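Local coordinates for adherence and virulence protein A (Streptococcus pneumoniae, PDB 6PON) that probably binds host fibronectin and contributes to pneumococcal adherence and virulence, here as the N-terminal part of an NFACT-family protein, at residues B[6-11]-B[57-62]; B[24-29]-B[66-71]. All coordinates share one frame; numbering follows the deposited sequence.

Contact 1 of 2, residues B[6-11]-B[57-62]; sequences FFLHHI and GRIQLT
Q60, whose CA lies 4.2 Å from CD1 of I11, has its carboxamide held on two sides. Its OE1 accepts from R58 NE at 2.8 Å, a nearly straight bond (163° at the hydrogen) that runs close to the line of the C=O bond and lies in the guanidinium plane. Its NE2 donates to L61 O at 2.9 Å, more bent and tilted away from the carbonyl plane. With both ends bonded, the amide is fixed in its rotation. Glutamine suits this buried place because it can accept from one neighbour and donate to another.

Towards helix 5-19 the strand offers a different chemistry. CD1 of L8 meets CG2 of I59 at 3.8 Å, branch methyl against branch methyl. I11 has CG1 opposite its backbone N (chi1 -165°), and this extended chain carries CD1 across to the strand, 3.8 Å from I59 O. The methyl therefore rests against the backbone of I59 and Q60, while the Q60 carboxamide lies farther off, bonded to R58. Branched aliphatic residues fit here, since they fill the interval between axes 9.9 Å apart and running at 27° to each other. I59 also packs on F3, L15, L48 and L50, so its side chain belongs to a shared apolar core.

The second subunit adds to the polar side: its Y263 makes a cation-pi contact with R58 and its L259 packs on Q60. Strand 58-61, the last of its four-stranded antiparallel sheet, thus joins the N-terminal helix through I59 and the partner subunit through R58 and Q60. Between 6-11 and 57-62 the contact is apolar, methyl against methyl and methyl against backbone, while the directional bonds order the strand's own polar side chains where the other subunit meets them.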
ATOM      1  N   PHE B   6     -21.522  -4.841  -0.994  1.00 20.12           N
ATOM      2  CA  PHE B   6     -20.473  -5.065  -1.984  1.00 20.99           C
ATOM      3  C   PHE B   6     -20.899  -6.110  -3.006  1.00 22.12           C
ATOM      4  O   PHE B   6     -20.781  -5.889  -4.217  1.00 22.08           O
ATOM      5  CB  PHE B   6     -19.184  -5.485  -1.264  1.00 18.38           C
ATOM      6  CG  PHE B   6     -18.031  -5.793  -2.186  1.00 21.41           C
ATOM      7  CD1 PHE B   6     -17.458  -4.798  -2.964  1.00 20.97           C
ATOM      8  CD2 PHE B   6     -17.500  -7.066  -2.240  1.00 17.92           C
ATOM      9  CE1 PHE B   6     -16.387  -5.080  -3.802  1.00 24.71           C
ATOM     10  CE2 PHE B   6     -16.425  -7.355  -3.068  1.00 23.55           C
ATOM     11  CZ  PHE B   6     -15.863  -6.371  -3.845  1.00 20.65           C
ATOM     12  N   PHE B   7     -21.398  -7.261  -2.533  1.00 20.39           N
ATOM     13  CA  PHE B   7     -21.932  -8.266  -3.448  1.00 21.12           C
ATOM     14  C   PHE B   7     -23.062  -7.693  -4.289  1.00 21.96           C
ATOM     15  O   PHE B   7     -23.124  -7.899  -5.510  1.00 21.73           O
ATOM     16  CB  PHE B   7     -22.428  -9.478  -2.666  1.00 20.13           C
ATOM     17  CG  PHE B   7     -22.797 -10.652  -3.533  1.00 24.95           C
ATOM     18  CD1 PHE B   7     -24.103 -10.815  -3.988  1.00 23.87           C
ATOM     19  CD2 PHE B   7     -21.845 -11.601  -3.883  1.00 21.92           C
ATOM     20  CE1 PHE B   7     -24.449 -11.892  -4.788  1.00 21.99           C
ATOM     21  CE2 PHE B   7     -22.181 -12.682  -4.678  1.00 27.62           C
ATOM     22  CZ  PHE B   7     -23.493 -12.827  -5.140  1.00 21.99           C
ATOM     23  N   LEU B   8     -23.976  -6.974  -3.641  1.00 19.42           N
ATOM     24  CA  LEU B   8     -25.142  -6.452  -4.337  1.00 20.02           C
ATOM     25  C   LEU B   8     -24.739  -5.446  -5.400  1.00 20.50           C
ATOM     26  O   LEU B   8     -25.389  -5.360  -6.448  1.00 24.09           O
ATOM     27  CB  LEU B   8     -26.096  -5.830  -3.320  1.00 21.13           C
ATOM     28  CG  LEU B   8     -27.427  -5.220  -3.764  1.00 22.23           C
ATOM     29  CD1 LEU B   8     -28.221  -6.258  -4.507  1.00 16.30           C
ATOM     30  CD2 LEU B   8     -28.210  -4.684  -2.547  1.00 17.40           C
ATOM     31  N   HIS B   9     -23.655  -4.694  -5.162  1.00 19.25           N
ATOM     32  CA  HIS B   9     -23.152  -3.792  -6.193  1.00 19.99           C
ATOM     33  C   HIS B   9     -22.855  -4.551  -7.472  1.00 22.58           C
ATOM     34  O   HIS B   9     -23.132  -4.059  -8.574  1.00 23.53           O
ATOM     35  CB  HIS B   9     -21.902  -3.056  -5.698  1.00 25.14           C
ATOM     36  CG  HIS B   9     -21.215  -2.235  -6.753  1.00 18.73           C
ATOM     37  ND1 HIS B   9     -21.268  -0.858  -6.778  1.00 20.14           N
ATOM     38  CD2 HIS B   9     -20.444  -2.599  -7.805  1.00 18.09           C
ATOM     39  CE1 HIS B   9     -20.572  -0.410  -7.807  1.00 21.12           C
ATOM     40  NE2 HIS B   9     -20.060  -1.447  -8.446  1.00 21.58           N
ATOM     41  N   HIS B  10     -22.310  -5.764  -7.346  1.00 25.19           N
ATOM     42  CA  HIS B  10     -21.979  -6.535  -8.537  1.00 25.02           C
ATOM     43  C   HIS B  10     -23.230  -7.079  -9.211  1.00 25.90           C
ATOM     44  O   HIS B  10     -23.404  -6.916 -10.426  1.00 26.82           O
ATOM     45  CB  HIS B  10     -20.998  -7.657  -8.186  1.00 24.46           C
ATOM     46  CG  HIS B  10     -19.599  -7.171  -7.972  1.00 24.72           C
ATOM     47  ND1 HIS B  10     -18.611  -7.290  -8.928  1.00 26.30           N
ATOM     48  CD2 HIS B  10     -19.032  -6.525  -6.926  1.00 23.18           C
ATOM     49  CE1 HIS B  10     -17.494  -6.761  -8.469  1.00 25.83           C
ATOM     50  NE2 HIS B  10     -17.725  -6.282  -7.261  1.00 25.09           N
ATOM     51  N   ILE B  11     -24.129  -7.709  -8.449  1.00 26.04           N
ATOM     52  CA  ILE B  11     -25.241  -8.385  -9.112  1.00 29.20           C
ATOM     53  C   ILE B  11     -26.245  -7.386  -9.682  1.00 25.86           C
ATOM     54  O   ILE B  11     -26.926  -7.683 -10.673  1.00 25.80           O
ATOM     55  CB  ILE B  11     -25.930  -9.394  -8.173  1.00 29.82           C
ATOM     56  CG1 ILE B  11     -26.834 -10.327  -9.009  1.00 29.05           C
ATOM     57  CG2 ILE B  11     -26.723  -8.665  -7.091  1.00 25.87           C
ATOM     58  CD1 ILE B  11     -27.208 -11.648  -8.332  1.00 24.43           C
ATOM     59  N   GLY B  57     -32.403 -13.943   2.573  1.00 32.32           N
ATOM     60  CA  GLY B  57     -32.849 -12.799   1.809  1.00 27.92           C
ATOM     61  C   GLY B  57     -31.829 -12.393   0.781  1.00 28.20           C
ATOM     62  O   GLY B  57     -30.638 -12.299   1.088  1.00 30.50           O
ATOM     63  N   ARG B  58     -32.282 -12.191  -0.449  1.00 21.51           N
ATOM     64  CA  ARG B  58     -31.397 -11.874  -1.560  1.00 21.41           C
ATOM     65  C   ARG B  58     -32.283 -11.480  -2.730  1.00 19.52           C
ATOM     66  O   ARG B  58     -33.497 -11.696  -2.710  1.00 20.09           O
ATOM     67  CB  ARG B  58     -30.501 -13.058  -1.931  1.00 22.04           C
ATOM     68  CG  ARG B  58     -31.305 -14.299  -2.349  1.00 24.65           C
ATOM     69  CD  ARG B  58     -30.451 -15.558  -2.368  1.00 30.42           C
ATOM     70  NE  ARG B  58     -31.134 -16.701  -2.974  1.00 30.70           N
ATOM     71  CZ  ARG B  58     -31.961 -17.511  -2.321  1.00 28.81           C
ATOM     72  NH1 ARG B  58     -32.216 -17.310  -1.037  1.00 30.39           N
ATOM     73  NH2 ARG B  58     -32.527 -18.531  -2.946  1.00 28.66           N
ATOM     74  N   ILE B  59     -31.664 -10.883  -3.740  1.00 14.59           N
ATOM     75  CA  ILE B  59     -32.290 -10.681  -5.035  1.00 18.10           C
ATOM     76  C   ILE B  59     -31.365 -11.293  -6.076  1.00 19.51           C
ATOM     77  O   ILE B  59     -30.139 -11.166  -5.985  1.00 19.40           O
ATOM     78  CB  ILE B  59     -32.569  -9.188  -5.321  1.00 16.88           C
ATOM     79  CG1 ILE B  59     -33.099  -9.009  -6.748  1.00 16.69           C
ATOM     80  CG2 ILE B  59     -31.317  -8.365  -5.084  1.00 16.19           C
ATOM     81  CD1 ILE B  59     -33.823  -7.694  -6.983  1.00 14.98           C
ATOM     82  N   GLN B  60     -31.949 -11.931  -7.084  1.00 19.12           N
ATOM     83  CA  GLN B  60     -31.177 -12.894  -7.846  1.00 22.94           C
ATOM     84  C   GLN B  60     -31.969 -13.303  -9.077  1.00 23.20           C
ATOM     85  O   GLN B  60     -33.177 -13.524  -8.977  1.00 21.79           O
ATOM     86  CB  GLN B  60     -30.901 -14.112  -6.941  1.00 20.84           C
ATOM     87  CG  GLN B  60     -30.193 -15.213  -7.582  1.00 22.99           C
ATOM     88  CD  GLN B  60     -30.513 -16.565  -6.976  1.00 26.68           C
ATOM     89  OE1 GLN B  60     -30.764 -16.688  -5.779  1.00 27.46           O
ATOM     90  NE2 GLN B  60     -30.471 -17.598  -7.807  1.00 25.67           N
ATOM     91  N   LEU B  61     -31.302 -13.424 -10.225  1.00 20.75           N
ATOM     92  CA  LEU B  61     -31.889 -14.224 -11.293  1.00 23.29           C
ATOM     93  C   LEU B  61     -31.724 -15.693 -10.941  1.00 25.46           C
ATOM     94  O   LEU B  61     -30.778 -16.074 -10.255  1.00 24.87           O
ATOM     95  CB  LEU B  61     -31.233 -13.940 -12.640  1.00 27.14           C
ATOM     96  CG  LEU B  61     -31.472 -12.570 -13.255  1.00 26.92           C
ATOM     97  CD1 LEU B  61     -30.627 -12.453 -14.501  1.00 26.77           C
ATOM     98  CD2 LEU B  61     -32.953 -12.397 -13.561  1.00 23.87           C
ATOM     99  N   THR B  62     -32.659 -16.527 -11.392  1.00 25.62           N
ATOM    100  CA  THR B  62     -32.578 -17.928 -11.011  1.00 21.21           C
ATOM    101  C   THR B  62     -33.104 -18.826 -12.120  1.00 26.06           C
ATOM    102  O   THR B  62     -33.981 -18.449 -12.906  1.00 28.26           O
ATOM    103  CB  THR B  62     -33.344 -18.220  -9.717  1.00 26.48           C
ATOM    104  OG1 THR B  62     -33.131 -19.585  -9.342  1.00 29.70           O
ATOM    105  CG2 THR B  62     -34.845 -18.000  -9.903  1.00 29.78           C
TER

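Contact 2 of 2, residues B[24-29]-B[66-71]; sequences IQKINQ and FENPAQ
The loop 66-71, which leads from strand 58-61 to helix 74-83, passes beside the end of strand 23-28, an outermost strand of the four-stranded antiparallel sheet. A classic beta bulge interrupts that strand, with Q25 and K26 both facing Q38.

The loop touches the strand chiefly where N28 and N68 lay their carboxamides face over face, planes 3° apart, in a stack of parallel planes with the C=O bonds roughly at right angles. N28 ND2 sits 3.2 Å from N68 CG, and N68 OD1 reaches back to 3.1 Å from N28 CB. The two ND2 atoms are also 3.2 Å apart, but both are donors and make no bond. Asparagine suits such a stack because its planar amide sits on a short stem. In N28, chi1 of -59° puts CG beside the backbone N, and chi2 of 86° turns the amide plane to face N68.

K26 runs out fully extended and approaches N68 from the opposite direction. Its NZ donates to a water at 2.7 Å, and N68 ND2 donates to the same water at 2.8 Å, so a single oxygen accepts from both ends and links lysine to loop. Farther along, CD of P69 rests 3.4 Å from Q29 O, a compact ring against a backbone carbonyl. The buried Q29 side chain is bonded elsewhere, donating from NE2 to E32 O and accepting at OE1 from S73 OG.

Both asparagines also touch a crystal neighbour, which may influence their exact setting. Flat stacking, one bridging water and a proline CD against a carbonyl make this a surface contact that depends on shape and hydration, without direct polar bonds between strand and loop.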
ATOM      1  N   ILE B  24     -42.631  -7.351 -17.212  1.00 26.17           N
ATOM      2  CA  ILE B  24     -43.000  -8.325 -16.193  1.00 22.30           C
ATOM      3  C   ILE B  24     -44.239  -9.057 -16.674  1.00 26.31           C
ATOM      4  O   ILE B  24     -45.281  -8.435 -16.903  1.00 24.33           O
ATOM      5  CB  ILE B  24     -43.260  -7.657 -14.840  1.00 25.67           C
ATOM      6  CG1 ILE B  24     -42.006  -6.942 -14.347  1.00 26.06           C
ATOM      7  CG2 ILE B  24     -43.718  -8.690 -13.825  1.00 25.70           C
ATOM      8  CD1 ILE B  24     -42.269  -6.012 -13.210  1.00 18.76           C
ATOM      9  N   GLN B  25     -44.127 -10.377 -16.821  1.00 27.23           N
ATOM     10  CA  GLN B  25     -45.191 -11.192 -17.378  1.00 25.98           C
ATOM     11  C   GLN B  25     -45.923 -12.031 -16.351  1.00 25.00           C
ATOM     12  O   GLN B  25     -47.053 -12.452 -16.617  1.00 31.28           O
ATOM     13  CB  GLN B  25     -44.629 -12.131 -18.460  1.00 30.05           C
ATOM     14  CG  GLN B  25     -44.396 -11.480 -19.816  1.00 27.68           C
ATOM     15  CD  GLN B  25     -43.680 -12.406 -20.782  1.00 39.56           C
ATOM     16  OE1 GLN B  25     -42.929 -13.289 -20.368  1.00 51.84           O
ATOM     17  NE2 GLN B  25     -43.898 -12.206 -22.071  1.00 41.88           N
ATOM     18  N   LYS B  26     -45.321 -12.301 -15.199  1.00 24.56           N
ATOM     19  CA  LYS B  26     -45.952 -13.180 -14.228  1.00 21.42           C
ATOM     20  C   LYS B  26     -45.410 -12.835 -12.847  1.00 25.44           C
ATOM     21  O   LYS B  26     -44.244 -12.460 -12.706  1.00 25.87           O
ATOM     22  CB  LYS B  26     -45.713 -14.653 -14.588  1.00 22.55           C
ATOM     23  CG  LYS B  26     -46.733 -15.591 -14.009  1.00 30.77           C
ATOM     24  CD  LYS B  26     -46.411 -17.060 -14.305  1.00 39.85           C
ATOM     25  CE  LYS B  26     -47.328 -18.003 -13.480  1.00 40.79           C
ATOM     26  NZ  LYS B  26     -47.116 -19.458 -13.790  1.00 37.82           N
ATOM     27  N   ILE B  27     -46.270 -12.927 -11.834  1.00 23.29           N
ATOM     28  CA  ILE B  27     -45.938 -12.489 -10.487  1.00 20.61           C
ATOM     29  C   ILE B  27     -46.519 -13.509  -9.515  1.00 21.81           C
ATOM     30  O   ILE B  27     -47.740 -13.696  -9.466  1.00 24.68           O
ATOM     31  CB  ILE B  27     -46.486 -11.075 -10.196  1.00 22.92           C
ATOM     32  CG1 ILE B  27     -45.810 -10.019 -11.072  1.00 21.56           C
ATOM     33  CG2 ILE B  27     -46.307 -10.693  -8.752  1.00 23.57           C
ATOM     34  CD1 ILE B  27     -46.803  -9.232 -11.935  1.00 26.08           C
ATOM     35  N   ASN B  28     -45.654 -14.166  -8.742  1.00 21.99           N
ATOM     36  CA  ASN B  28     -46.080 -15.164  -7.765  1.00 18.61           C
ATOM     37  C   ASN B  28     -45.282 -15.028  -6.473  1.00 23.60           C
ATOM     38  O   ASN B  28     -44.196 -14.439  -6.439  1.00 23.61           O
ATOM     39  CB  ASN B  28     -45.922 -16.587  -8.293  1.00 18.39           C
ATOM     40  CG  ASN B  28     -46.723 -16.826  -9.544  1.00 24.05           C
ATOM     41  OD1 ASN B  28     -46.257 -16.539 -10.645  1.00 26.97           O
ATOM     42  ND2 ASN B  28     -47.947 -17.335  -9.387  1.00 25.79           N
ATOM     43  N   GLN B  29     -45.851 -15.612  -5.410  1.00 18.13           N
ATOM     44  CA  GLN B  29     -45.300 -15.664  -4.058  1.00 20.39           C
ATOM     45  C   GLN B  29     -45.163 -17.135  -3.659  1.00 22.80           C
ATOM     46  O   GLN B  29     -46.009 -17.667  -2.922  1.00 24.99           O
ATOM     47  CB  GLN B  29     -46.211 -14.907  -3.092  1.00 21.67           C
ATOM     48  CG  GLN B  29     -45.799 -14.851  -1.633  1.00 23.78           C
ATOM     49  CD  GLN B  29     -46.766 -14.012  -0.794  1.00 27.87           C
ATOM     50  OE1 GLN B  29     -47.822 -13.596  -1.285  1.00 24.13           O
ATOM     51  NE2 GLN B  29     -46.407 -13.757   0.471  1.00 23.56           N
ATOM     52  N   PHE B  66     -40.642 -23.036  -9.119  1.00 35.20           N
ATOM     53  CA  PHE B  66     -41.329 -22.848  -7.856  1.00 36.44           C
ATOM     54  C   PHE B  66     -42.740 -23.375  -7.995  1.00 33.94           C
ATOM     55  O   PHE B  66     -43.337 -23.292  -9.069  1.00 36.99           O
ATOM     56  CB  PHE B  66     -41.353 -21.371  -7.446  1.00 33.08           C
ATOM     57  CG  PHE B  66     -39.984 -20.730  -7.388  1.00 34.24           C
ATOM     58  CD1 PHE B  66     -39.297 -20.639  -6.191  1.00 28.66           C
ATOM     59  CD2 PHE B  66     -39.389 -20.225  -8.536  1.00 36.47           C
ATOM     60  CE1 PHE B  66     -38.052 -20.056  -6.135  1.00 33.89           C
ATOM     61  CE2 PHE B  66     -38.132 -19.641  -8.494  1.00 34.23           C
ATOM     62  CZ  PHE B  66     -37.465 -19.550  -7.286  1.00 30.89           C
ATOM     63  N   GLU B  67     -43.259 -23.925  -6.904  1.00 30.93           N
ATOM     64  CA  GLU B  67     -44.657 -24.333  -6.822  1.00 36.76           C
ATOM     65  C   GLU B  67     -45.478 -23.150  -6.323  1.00 40.89           C
ATOM     66  O   GLU B  67     -45.398 -22.779  -5.145  1.00 43.73           O
ATOM     67  CB  GLU B  67     -44.823 -25.530  -5.895  1.00 36.18           C
ATOM     68  CG  GLU B  67     -43.626 -26.447  -5.869  1.00 45.71           C
ATOM     69  CD  GLU B  67     -43.997 -27.853  -5.486  1.00 54.93           C
ATOM     70  OE1 GLU B  67     -43.787 -28.759  -6.325  1.00 57.82           O
ATOM     71  OE2 GLU B  67     -44.513 -28.044  -4.359  1.00 54.92           O
ATOM     72  N   ASN B  68     -46.274 -22.569  -7.206  1.00 31.81           N
ATOM     73  CA  ASN B  68     -47.074 -21.429  -6.813  1.00 27.05           C
ATOM     74  C   ASN B  68     -48.243 -21.881  -5.945  1.00 31.99           C
ATOM     75  O   ASN B  68     -48.647 -23.046  -5.987  1.00 33.68           O
ATOM     76  CB  ASN B  68     -47.570 -20.684  -8.043  1.00 31.68           C
ATOM     77  CG  ASN B  68     -46.428 -20.117  -8.858  1.00 33.08           C
ATOM     78  OD1 ASN B  68     -45.417 -19.691  -8.293  1.00 27.23           O
ATOM     79  ND2 ASN B  68     -46.567 -20.130 -10.192  1.00 29.67           N
ATOM     80  N   PRO B  69     -48.770 -20.993  -5.110  1.00 33.88           N
ATOM     81  CA  PRO B  69     -49.948 -21.345  -4.309  1.00 28.03           C
ATOM     82  C   PRO B  69     -51.204 -21.369  -5.174  1.00 29.17           C
ATOM     83  O   PRO B  69     -51.229 -20.893  -6.310  1.00 27.98           O
ATOM     84  CB  PRO B  69     -50.013 -20.255  -3.225  1.00 25.32           C
ATOM     85  CG  PRO B  69     -49.102 -19.155  -3.689  1.00 30.09           C
ATOM     86  CD  PRO B  69     -48.119 -19.739  -4.670  1.00 29.32           C
ATOM     87  N   ALA B  70     -52.264 -21.951  -4.605  1.00 28.96           N
ATOM     88  CA  ALA B  70     -53.508 -22.152  -5.343  1.00 24.22           C
ATOM     89  C   ALA B  70     -54.201 -20.832  -5.638  1.00 24.26           C
ATOM     90  O   ALA B  70     -54.828 -20.672  -6.692  1.00 24.73           O
ATOM     91  CB  ALA B  70     -54.439 -23.072  -4.551  1.00 20.20           C
ATOM     92  N   GLN B  71     -54.118 -19.882  -4.715  1.00 23.28           N
ATOM     93  CA  GLN B  71     -54.729 -18.580  -4.893  1.00 23.73           C
ATOM     94  C   GLN B  71     -53.740 -17.494  -4.500  1.00 26.22           C
ATOM     95  O   GLN B  71     -53.025 -17.641  -3.505  1.00 24.34           O
ATOM     96  CB  GLN B  71     -56.000 -18.447  -4.042  1.00 25.45           C
ATOM     97  CG  GLN B  71     -57.092 -19.409  -4.388  1.00 23.58           C
ATOM     98  CD  GLN B  71     -57.713 -19.146  -5.755  1.00 30.29           C
ATOM     99  OE1 GLN B  71     -57.335 -18.206  -6.472  1.00 28.10           O
ATOM    100  NE2 GLN B  71     -58.666 -19.990  -6.130  1.00 24.66           N
TER
HETATM  101  O   HOH W   1     -45.001 -20.487 -12.454  1.00 34.65           O

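Overall arrangement
Contacts 1 and 2 lie about 21 Å apart, centre to centre, and use the two outermost strands of one four-stranded antiparallel sheet: 58-61 in contact 1 and 23-28 in contact 2. Along the chain the segments alternate, in the order 6-11, 24-29, 57-62, 66-71, so the two connections cross. Helix 5-19 leads straight into strand 23-28, and strand 58-61 leads into loop 66-71. The helix packs beside one edge while the loop passes the other: chain-adjacent elements end at opposite edges, and the crossing connections tie both into one unit. Contact 1 is buried, near the chain's centre and next to the second subunit; contact 2 is peripheral, away from any other chain of the assembly.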